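Local atomic coordinates of outer membrane protein OMP121 (Bacteroides thetaiotaomicron, PDB entry 5FQ8), a protein that probably imports nutrients across the bacterial outer membrane as a TonB-dependent receptor, and binds metal ions. Residues D715-S729 against N799-K813. Residues are numbered along the deposited sequence; the frame is centred on the assembly and turned at random.
Sequences DFSWELTWNFTKNWS and NNKYQMGVSTNLKYK
The W718 indole meets T808 at its edge: NE1 donates to T808 OG1 at 2.9 Å, with the hydroxyl oxygen in the ring plane, while L810 CD2 comes up obliquely beside the pyrrole side. CG of W718 stands anti to the backbone N (chi1 172°), which lays the indole alongside L810, the two side chains pointing the same way. At W722 the edge goes to V806 CG1, and M804 SD approaches obliquely, 4.6 Å from the centroid of the five-membered ring and 65° off its normal, a Met-aromatic contact. The F716 ring has Y812 CB at its edge; the F724 and Y802 side chains cross at about a right angle, F724 CE1 lying 4.2 Å from Y802 CD1. The sheet face of S717, E719 and K811 is largely polar; there S717 OG and N809 O share a water, and T725 OG1 accepts from the backbone N of G70. Ladder bonds such as S807 N to T721 O (2.7 Å) tie the strands; the N-to-C directions of 716-729 and 802-812 make 169°, hence antiparallel. At one end K813 NZ forms a salt bridge with D715 OD2 (2.7 Å), from above the carboxylate plane; an alanine in place of D715 would probably leave the K813 ammonium without this charged mate and free to swing. Mostly aromatic and aliphatic side chains on the W718 face, mostly polar ones on the S717 face, and a register from F716–Y812 to T725–Q803 mark neighbouring strands in the transmembrane beta-barrel of a TonB-dependent receptor.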
ATOM      1  N   ASP B 715      55.373  -7.373 -37.763  1.00 40.93           N
ATOM      2  CA  ASP B 715      54.762  -8.234 -36.761  1.00 40.28           C
ATOM      3  C   ASP B 715      54.639  -7.595 -35.385  1.00 46.38           C
ATOM      4  O   ASP B 715      54.192  -8.264 -34.453  1.00 47.20           O
ATOM      5  CB  ASP B 715      55.562  -9.534 -36.632  1.00 40.79           C
ATOM      6  CG  ASP B 715      55.408 -10.425 -37.827  1.00 41.42           C
ATOM      7  OD1 ASP B 715      54.344 -10.366 -38.458  1.00 41.22           O
ATOM      8  OD2 ASP B 715      56.346 -11.178 -38.143  1.00 42.16           O
ATOM      9  N   PHE B 716      55.017  -6.335 -35.213  1.00 39.46           N
ATOM     10  CA  PHE B 716      55.011  -5.757 -33.876  1.00 38.81           C
ATOM     11  C   PHE B 716      54.759  -4.265 -33.944  1.00 38.58           C
ATOM     12  O   PHE B 716      55.419  -3.552 -34.705  1.00 39.18           O
ATOM     13  CB  PHE B 716      56.327  -6.015 -33.145  1.00 39.15           C
ATOM     14  CG  PHE B 716      56.391  -5.375 -31.798  1.00 38.56           C
ATOM     15  CD1 PHE B 716      55.686  -5.902 -30.741  1.00 38.22           C
ATOM     16  CD2 PHE B 716      57.142  -4.243 -31.589  1.00 38.75           C
ATOM     17  CE1 PHE B 716      55.736  -5.313 -29.493  1.00 37.34           C
ATOM     18  CE2 PHE B 716      57.195  -3.652 -30.349  1.00 38.25           C
ATOM     19  CZ  PHE B 716      56.493  -4.186 -29.300  1.00 37.54           C
ATOM     20  N   SER B 717      53.819  -3.804 -33.133  1.00 37.77           N
ATOM     21  CA  SER B 717      53.567  -2.385 -32.972  1.00 37.50           C
ATOM     22  C   SER B 717      53.393  -2.073 -31.492  1.00 40.70           C
ATOM     23  O   SER B 717      52.946  -2.909 -30.707  1.00 36.59           O
ATOM     24  CB  SER B 717      52.352  -1.925 -33.797  1.00 37.28           C
ATOM     25  OG  SER B 717      51.149  -2.566 -33.413  1.00 39.63           O
ATOM     26  N   TRP B 718      53.799  -0.868 -31.120  1.00 43.12           N
ATOM     27  CA  TRP B 718      53.686  -0.368 -29.760  1.00 36.19           C
ATOM     28  C   TRP B 718      53.115   1.028 -29.839  1.00 35.95           C
ATOM     29  O   TRP B 718      53.695   1.894 -30.491  1.00 36.47           O
ATOM     30  CB  TRP B 718      55.034  -0.338 -29.053  1.00 36.56           C
ATOM     31  CG  TRP B 718      54.997   0.352 -27.718  1.00 43.17           C
ATOM     32  CD1 TRP B 718      53.936   0.453 -26.874  1.00 38.77           C
ATOM     33  CD2 TRP B 718      56.077   1.050 -27.080  1.00 43.61           C
ATOM     34  NE1 TRP B 718      54.284   1.155 -25.753  1.00 36.49           N
ATOM     35  CE2 TRP B 718      55.593   1.535 -25.856  1.00 36.63           C
ATOM     36  CE3 TRP B 718      57.402   1.304 -27.425  1.00 60.38           C
ATOM     37  CZ2 TRP B 718      56.381   2.259 -24.979  1.00 35.81           C
ATOM     38  CZ3 TRP B 718      58.181   2.020 -26.554  1.00 37.23           C
ATOM     39  CH2 TRP B 718      57.668   2.491 -25.345  1.00 36.57           C
ATOM     40  N   GLU B 719      51.976   1.241 -29.200  1.00 42.46           N
ATOM     41  CA  GLU B 719      51.359   2.552 -29.172  1.00 45.75           C
ATOM     42  C   GLU B 719      51.317   3.062 -27.742  1.00 38.62           C
ATOM     43  O   GLU B 719      51.262   2.290 -26.782  1.00 36.21           O
ATOM     44  CB  GLU B 719      49.957   2.519 -29.771  1.00 49.05           C
ATOM     45  CG  GLU B 719      49.891   1.955 -31.176  1.00 49.33           C
ATOM     46  CD  GLU B 719      48.601   2.292 -31.898  1.00 54.22           C
ATOM     47  OE1 GLU B 719      47.736   2.977 -31.303  1.00 56.68           O
ATOM     48  OE2 GLU B 719      48.460   1.872 -33.070  1.00 55.85           O
ATOM     49  N   LEU B 720      51.372   4.375 -27.612  1.00 36.70           N
ATOM     50  CA  LEU B 720      51.204   5.042 -26.338  1.00 33.96           C
ATOM     51  C   LEU B 720      50.144   6.111 -26.494  1.00 33.63           C
ATOM     52  O   LEU B 720      50.079   6.800 -27.515  1.00 34.01           O
ATOM     53  CB  LEU B 720      52.498   5.665 -25.862  1.00 34.41           C
ATOM     54  CG  LEU B 720      53.543   4.692 -25.356  1.00 34.66           C
ATOM     55  CD1 LEU B 720      54.870   5.377 -25.363  1.00 35.33           C
ATOM     56  CD2 LEU B 720      53.183   4.266 -23.965  1.00 34.04           C
ATOM     57  N   THR B 721      49.312   6.247 -25.486  1.00 36.15           N
ATOM     58  CA  THR B 721      48.323   7.300 -25.503  1.00 33.21           C
ATOM     59  C   THR B 721      48.294   7.968 -24.143  1.00 36.86           C
ATOM     60  O   THR B 721      48.407   7.303 -23.113  1.00 36.80           O
ATOM     61  CB  THR B 721      46.961   6.747 -25.897  1.00 32.21           C
ATOM     62  OG1 THR B 721      47.020   6.321 -27.260  1.00 32.66           O
ATOM     63  CG2 THR B 721      45.899   7.799 -25.746  1.00 31.86           C
ATOM     64  N   TRP B 722      48.189   9.294 -24.160  1.00 32.38           N
ATOM     65  CA  TRP B 722      48.134  10.100 -22.951  1.00 32.10           C
ATOM     66  C   TRP B 722      47.085  11.173 -23.167  1.00 31.90           C
ATOM     67  O   TRP B 722      47.144  11.897 -24.162  1.00 32.33           O
ATOM     68  CB  TRP B 722      49.496  10.714 -22.658  1.00 32.65           C
ATOM     69  CG  TRP B 722      49.582  11.527 -21.428  1.00 32.45           C
ATOM     70  CD1 TRP B 722      49.770  11.074 -20.171  1.00 35.50           C
ATOM     71  CD2 TRP B 722      49.537  12.951 -21.341  1.00 32.64           C
ATOM     72  NE1 TRP B 722      49.829  12.120 -19.292  1.00 37.77           N
ATOM     73  CE2 TRP B 722      49.689  13.289 -19.990  1.00 37.41           C
ATOM     74  CE3 TRP B 722      49.375  13.973 -22.273  1.00 33.02           C
ATOM     75  CZ2 TRP B 722      49.682  14.611 -19.546  1.00 36.31           C
ATOM     76  CZ3 TRP B 722      49.368  15.279 -21.834  1.00 33.66           C
ATOM     77  CH2 TRP B 722      49.522  15.588 -20.485  1.00 36.56           C
ATOM     78  N   ASN B 723      46.120  11.260 -22.259  1.00 31.28           N
ATOM     79  CA  ASN B 723      45.073  12.269 -22.351  1.00 31.08           C
ATOM     80  C   ASN B 723      44.988  13.048 -21.045  1.00 30.81           C
ATOM     81  O   ASN B 723      45.171  12.482 -19.966  1.00 30.50           O
ATOM     82  CB  ASN B 723      43.730  11.617 -22.703  1.00 36.02           C
ATOM     83  CG  ASN B 723      43.293  10.591 -21.689  1.00 36.62           C
ATOM     84  OD1 ASN B 723      42.482  10.886 -20.829  1.00 44.57           O
ATOM     85  ND2 ASN B 723      43.824   9.382 -21.784  1.00 36.62           N
ATOM     86  N   PHE B 724      44.718  14.348 -21.140  1.00 33.38           N
ATOM     87  CA  PHE B 724      44.779  15.224 -19.972  1.00 51.84           C
ATOM     88  C   PHE B 724      43.606  16.190 -19.957  1.00 37.38           C
ATOM     89  O   PHE B 724      43.350  16.879 -20.946  1.00 34.42           O
ATOM     90  CB  PHE B 724      46.106  15.992 -19.956  1.00 63.07           C
ATOM     91  CG  PHE B 724      46.249  16.965 -18.822  1.00 37.80           C
ATOM     92  CD1 PHE B 724      46.767  16.560 -17.614  1.00 31.32           C
ATOM     93  CD2 PHE B 724      45.906  18.291 -18.989  1.00 33.60           C
ATOM     94  CE1 PHE B 724      46.903  17.449 -16.583  1.00 31.35           C
ATOM     95  CE2 PHE B 724      46.044  19.183 -17.969  1.00 31.87           C
ATOM     96  CZ  PHE B 724      46.544  18.765 -16.762  1.00 32.25           C
ATOM     97  N   THR B 725      42.908  16.243 -18.825  1.00 30.14           N
ATOM     98  CA  THR B 725      41.771  17.131 -18.613  1.00 29.92           C
ATOM     99  C   THR B 725      41.989  17.945 -17.349  1.00 29.89           C
ATOM    100  O   THR B 725      42.310  17.388 -16.298  1.00 29.63           O
ATOM    101  CB  THR B 725      40.451  16.352 -18.477  1.00 29.30           C
ATOM    102  OG1 THR B 725      40.217  15.528 -19.624  1.00 29.33           O
ATOM    103  CG2 THR B 725      39.293  17.304 -18.319  1.00 29.13           C
ATOM    104  N   LYS B 726      41.795  19.255 -17.442  1.00 30.18           N
ATOM    105  CA  LYS B 726      41.779  20.120 -16.264  1.00 30.77           C
ATOM    106  C   LYS B 726      40.615  21.080 -16.418  1.00 30.94           C
ATOM    107  O   LYS B 726      40.610  21.897 -17.338  1.00 30.52           O
ATOM    108  CB  LYS B 726      43.095  20.876 -16.101  1.00 30.76           C
ATOM    109  CG  LYS B 726      43.288  21.522 -14.746  1.00 30.75           C
ATOM    110  CD  LYS B 726      44.657  22.143 -14.610  1.00 31.39           C
ATOM    111  CE  LYS B 726      44.800  22.891 -13.314  1.00 31.44           C
ATOM    112  NZ  LYS B 726      46.214  23.148 -12.960  1.00 31.99           N
ATOM    113  N   ASN B 727      39.627  20.970 -15.533  1.00 40.35           N
ATOM    114  CA  ASN B 727      38.429  21.796 -15.583  1.00 29.47           C
ATOM    115  C   ASN B 727      38.390  22.739 -14.397  1.00 29.51           C
ATOM    116  O   ASN B 727      38.677  22.341 -13.268  1.00 29.27           O
ATOM    117  CB  ASN B 727      37.159  20.948 -15.605  1.00 28.87           C
ATOM    118  CG  ASN B 727      35.904  21.786 -15.791  1.00 28.83           C
ATOM    119  OD1 ASN B 727      35.674  22.344 -16.858  1.00 29.16           O
ATOM    120  ND2 ASN B 727      35.082  21.871 -14.751  1.00 28.44           N
ATOM    121  N   TRP B 728      38.022  23.983 -14.664  1.00 29.86           N
ATOM    122  CA  TRP B 728      37.820  24.986 -13.625  1.00 29.95           C
ATOM    123  C   TRP B 728      36.321  25.224 -13.463  1.00 29.60           C
ATOM    124  O   TRP B 728      35.658  25.714 -14.382  1.00 29.77           O
ATOM    125  CB  TRP B 728      38.546  26.284 -13.967  1.00 30.67           C
ATOM    126  CG  TRP B 728      40.008  26.319 -13.613  1.00 31.25           C
ATOM    127  CD1 TRP B 728      40.564  26.722 -12.435  1.00 36.66           C
ATOM    128  CD2 TRP B 728      41.099  25.972 -14.468  1.00 33.70           C
ATOM    129  NE1 TRP B 728      41.934  26.639 -12.503  1.00 31.60           N
ATOM    130  CE2 TRP B 728      42.283  26.179 -13.742  1.00 31.76           C
ATOM    131  CE3 TRP B 728      41.187  25.497 -15.777  1.00 31.55           C
ATOM    132  CZ2 TRP B 728      43.528  25.920 -14.278  1.00 32.19           C
ATOM    133  CZ3 TRP B 728      42.423  25.248 -16.305  1.00 31.97           C
ATOM    134  CH2 TRP B 728      43.576  25.455 -15.560  1.00 32.29           C
ATOM    135  N   SER B 729      35.794  24.882 -12.293  1.00 29.15           N
ATOM    136  CA  SER B 729      34.376  25.009 -11.983  1.00 28.79           C
ATOM    137  C   SER B 729      34.138  26.234 -11.128  1.00 29.04           C
ATOM    138  O   SER B 729      34.851  26.460 -10.152  1.00 29.16           O
ATOM    139  CB  SER B 729      33.879  23.776 -11.230  1.00 28.16           C
ATOM    140  OG  SER B 729      32.501  23.860 -10.980  1.00 27.84           O
ATOM    141  N   ASN B 799      35.461  18.585  -6.717  1.00 26.53           N
ATOM    142  CA  ASN B 799      36.087  18.439  -8.023  1.00 26.77           C
ATOM    143  C   ASN B 799      37.522  17.944  -7.929  1.00 27.02           C
ATOM    144  O   ASN B 799      38.288  18.375  -7.065  1.00 27.25           O
ATOM    145  CB  ASN B 799      36.077  19.766  -8.776  1.00 27.19           C
ATOM    146  CG  ASN B 799      34.703  20.339  -8.928  1.00 27.02           C
ATOM    147  OD1 ASN B 799      34.001  20.044  -9.885  1.00 26.90           O
ATOM    148  ND2 ASN B 799      34.305  21.164  -7.986  1.00 27.06           N
ATOM    149  N   ASN B 800      37.874  17.043  -8.842  1.00 27.01           N
ATOM    150  CA  ASN B 800      39.266  16.741  -9.141  1.00 27.37           C
ATOM    151  C   ASN B 800      39.977  17.984  -9.653  1.00 27.93           C
ATOM    152  O   ASN B 800      39.455  18.709 -10.502  1.00 29.08           O
ATOM    153  CB  ASN B 800      39.343  15.653 -10.205  1.00 27.29           C
ATOM    154  CG  ASN B 800      38.869  14.325  -9.718  1.00 26.83           C
ATOM    155  OD1 ASN B 800      38.216  13.599 -10.444  1.00 29.11           O
ATOM    156  ND2 ASN B 800      39.185  13.992  -8.492  1.00 26.72           N
ATOM    157  N   LYS B 801      41.190  18.217  -9.162  1.00 28.30           N
ATOM    158  CA  LYS B 801      41.948  19.349  -9.675  1.00 28.89           C
ATOM    159  C   LYS B 801      42.417  19.096 -11.092  1.00 29.17           C
ATOM    160  O   LYS B 801      42.543  20.041 -11.877  1.00 30.53           O
ATOM    161  CB  LYS B 801      43.129  19.652  -8.761  1.00 29.25           C
ATOM    162  CG  LYS B 801      42.721  20.157  -7.387  1.00 29.11           C
ATOM    163  CD  LYS B 801      42.090  21.541  -7.463  1.00 29.30           C
ATOM    164  CE  LYS B 801      41.267  21.839  -6.219  1.00 29.01           C
ATOM    165  NZ  LYS B 801      42.032  21.582  -4.988  1.00 29.09           N
ATOM    166  N   TYR B 802      42.674  17.835 -11.433  1.00 29.52           N
ATOM    167  CA  TYR B 802      42.950  17.422 -12.800  1.00 29.20           C
ATOM    168  C   TYR B 802      42.670  15.936 -12.925  1.00 28.79           C
ATOM    169  O   TYR B 802      42.612  15.213 -11.930  1.00 28.46           O
ATOM    170  CB  TYR B 802      44.387  17.743 -13.207  1.00 29.84           C
ATOM    171  CG  TYR B 802      45.475  16.994 -12.467  1.00 29.93           C
ATOM    172  CD1 TYR B 802      45.927  15.756 -12.909  1.00 32.90           C
ATOM    173  CD2 TYR B 802      46.091  17.550 -11.361  1.00 30.12           C
ATOM    174  CE1 TYR B 802      46.943  15.084 -12.252  1.00 30.04           C
ATOM    175  CE2 TYR B 802      47.104  16.890 -10.700  1.00 30.26           C
ATOM    176  CZ  TYR B 802      47.533  15.661 -11.149  1.00 30.22           C
ATOM    177  OH  TYR B 802      48.546  15.008 -10.479  1.00 30.40           O
ATOM    178  N   GLN B 803      42.489  15.493 -14.162  1.00 28.86           N
ATOM    179  CA  GLN B 803      42.270  14.086 -14.461  1.00 28.57           C
ATOM    180  C   GLN B 803      43.124  13.709 -15.657  1.00 29.01           C
ATOM    181  O   GLN B 803      43.333  14.520 -16.558  1.00 30.31           O
ATOM    182  CB  GLN B 803      40.795  13.772 -14.782  1.00 28.10           C
ATOM    183  CG  GLN B 803      39.761  14.541 -13.964  1.00 44.71           C
ATOM    184  CD  GLN B 803      38.384  14.543 -14.592  1.00 40.43           C
ATOM    185  OE1 GLN B 803      37.790  13.494 -14.801  1.00 38.73           O
ATOM    186  NE2 GLN B 803      37.874  15.724 -14.901  1.00 38.59           N
ATOM    187  N   MET B 804      43.595  12.469 -15.680  1.00 28.97           N
ATOM    188  CA  MET B 804      44.318  12.047 -16.868  1.00 29.40           C
ATOM    189  C   MET B 804      44.401  10.531 -16.912  1.00 29.22           C
ATOM    190  O   MET B 804      44.136   9.846 -15.920  1.00 28.83           O
ATOM    191  CB  MET B 804      45.713  12.658 -16.915  1.00 30.01           C
ATOM    192  CG  MET B 804      46.692  12.051 -15.964  1.00 30.07           C
ATOM    193  SD  MET B 804      48.261  12.883 -16.090  1.00 30.85           S
ATOM    194  CE  MET B 804      49.270  11.773 -15.138  1.00 30.88           C
ATOM    195  N   GLY B 805      44.770  10.027 -18.087  1.00 29.54           N
ATOM    196  CA  GLY B 805      44.929   8.600 -18.309  1.00 29.49           C
ATOM    197  C   GLY B 805      46.043   8.322 -19.289  1.00 30.10           C
ATOM    198  O   GLY B 805      46.316   9.120 -20.186  1.00 30.51           O
ATOM    199  N   VAL B 806      46.702   7.180 -19.103  1.00 30.19           N
ATOM    200  CA  VAL B 806      47.810   6.759 -19.953  1.00 30.80           C
ATOM    201  C   VAL B 806      47.576   5.320 -20.393  1.00 30.72           C
ATOM    202  O   VAL B 806      47.328   4.436 -19.568  1.00 30.37           O
ATOM    203  CB  VAL B 806      49.179   6.907 -19.257  1.00 31.18           C
ATOM    204  CG1 VAL B 806      49.302   8.263 -18.675  1.00 31.21           C
ATOM    205  CG2 VAL B 806      49.390   5.882 -18.177  1.00 30.93           C
ATOM    206  N   SER B 807      47.641   5.089 -21.694  1.00 31.08           N
ATOM    207  CA  SER B 807      47.370   3.779 -22.250  1.00 31.07           C
ATOM    208  C   SER B 807      48.560   3.318 -23.063  1.00 31.76           C
ATOM    209  O   SER B 807      49.313   4.128 -23.588  1.00 32.25           O
ATOM    210  CB  SER B 807      46.132   3.795 -23.121  1.00 30.86           C
ATOM    211  OG  SER B 807      44.974   3.787 -22.320  1.00 70.87           O
ATOM    212  N   THR B 808      48.714   2.012 -23.164  1.00 31.83           N
ATOM    213  CA  THR B 808      49.647   1.427 -24.107  1.00 37.39           C
ATOM    214  C   THR B 808      48.980   0.241 -24.778  1.00 35.14           C
ATOM    215  O   THR B 808      48.129  -0.415 -24.184  1.00 43.08           O
ATOM    216  CB  THR B 808      50.939   1.007 -23.417  1.00 32.81           C
ATOM    217  OG1 THR B 808      51.805   0.423 -24.378  1.00 33.48           O
ATOM    218  CG2 THR B 808      50.668   0.004 -22.334  1.00 32.40           C
ATOM    219  N   ASN B 809      49.348  -0.023 -26.027  1.00 32.99           N
ATOM    220  CA  ASN B 809      48.756  -1.127 -26.783  1.00 33.04           C
ATOM    221  C   ASN B 809      49.837  -1.799 -27.621  1.00 33.79           C
ATOM    222  O   ASN B 809      50.384  -1.186 -28.539  1.00 34.32           O
ATOM    223  CB  ASN B 809      47.601  -0.643 -27.664  1.00 62.56           C
ATOM    224  CG  ASN B 809      46.533   0.113 -26.881  1.00 46.17           C
ATOM    225  OD1 ASN B 809      45.620  -0.482 -26.311  1.00 46.31           O
ATOM    226  ND2 ASN B 809      46.637   1.435 -26.868  1.00 43.75           N
ATOM    227  N   LEU B 810      50.135  -3.052 -27.302  1.00 33.87           N
ATOM    228  CA  LEU B 810      51.081  -3.867 -28.045  1.00 34.58           C
ATOM    229  C   LEU B 810      50.347  -4.850 -28.943  1.00 34.68           C
ATOM    230  O   LEU B 810      49.334  -5.430 -28.552  1.00 34.18           O
ATOM    231  CB  LEU B 810      51.978  -4.633 -27.088  1.00 34.70           C
ATOM    232  CG  LEU B 810      52.504  -3.715 -26.005  1.00 34.49           C
ATOM    233  CD1 LEU B 810      53.156  -4.517 -24.936  1.00 34.50           C
ATOM    234  CD2 LEU B 810      53.494  -2.793 -26.622  1.00 35.08           C
ATOM    235  N   LYS B 811      50.863  -5.030 -30.151  1.00 35.37           N
ATOM    236  CA  LYS B 811      50.369  -6.045 -31.072  1.00 35.62           C
ATOM    237  C   LYS B 811      51.562  -6.787 -31.645  1.00 36.44           C
ATOM    238  O   LYS B 811      52.417  -6.180 -32.293  1.00 38.63           O
ATOM    239  CB  LYS B 811      49.524  -5.429 -32.193  1.00 35.66           C
ATOM    240  CG  LYS B 811      48.373  -4.571 -31.712  1.00 43.78           C
ATOM    241  CD  LYS B 811      47.325  -4.371 -32.792  1.00 43.00           C
ATOM    242  CE  LYS B 811      46.649  -5.691 -33.142  1.00 46.82           C
ATOM    243  NZ  LYS B 811      45.551  -5.554 -34.151  1.00 51.59           N
ATOM    244  N   TYR B 812      51.631  -8.089 -31.395  1.00 36.53           N
ATOM    245  CA  TYR B 812      52.654  -8.947 -31.985  1.00 37.34           C
ATOM    246  C   TYR B 812      51.971 -10.099 -32.714  1.00 37.52           C
ATOM    247  O   TYR B 812      51.556 -11.077 -32.093  1.00 37.26           O
ATOM    248  CB  TYR B 812      53.628  -9.456 -30.934  1.00 37.43           C
ATOM    249  CG  TYR B 812      54.593 -10.478 -31.474  1.00 38.26           C
ATOM    250  CD1 TYR B 812      55.575 -10.119 -32.378  1.00 39.02           C
ATOM    251  CD2 TYR B 812      54.512 -11.807 -31.087  1.00 38.31           C
ATOM    252  CE1 TYR B 812      56.454 -11.052 -32.883  1.00 39.82           C
ATOM    253  CE2 TYR B 812      55.384 -12.747 -31.583  1.00 39.10           C
ATOM    254  CZ  TYR B 812      56.354 -12.366 -32.480  1.00 57.69           C
ATOM    255  OH  TYR B 812      57.231 -13.300 -32.981  1.00 43.10           O
ATOM    256  N   LYS B 813      51.886  -9.987 -34.036  1.00 38.03           N
ATOM    257  CA  LYS B 813      51.242 -10.999 -34.865  1.00 42.27           C
ATOM    258  C   LYS B 813      49.784 -11.138 -34.471  1.00 37.54           C
ATOM    259  O   LYS B 813      48.957 -10.296 -34.829  1.00 37.22           O
ATOM    260  CB  LYS B 813      51.948 -12.356 -34.753  1.00 38.80           C
ATOM    261  CG  LYS B 813      53.191 -12.503 -35.588  1.00 39.75           C
ATOM    262  CD  LYS B 813      54.049 -13.645 -35.071  1.00 40.14           C
ATOM    263  CE  LYS B 813      54.962 -14.239 -36.151  1.00 41.18           C
ATOM    264  NZ  LYS B 813      56.041 -13.319 -36.580  1.00 41.69           N
TER
HETATM  265  O   HOH W   1      49.843  -1.281 -31.362  1.00 18.78           O
HETATM  266  O   HOH W   2      35.420  20.509 -12.683  1.00  5.04           O
HETATM  267  O   HOH W   3      39.381  18.822 -13.886  1.00 12.28           O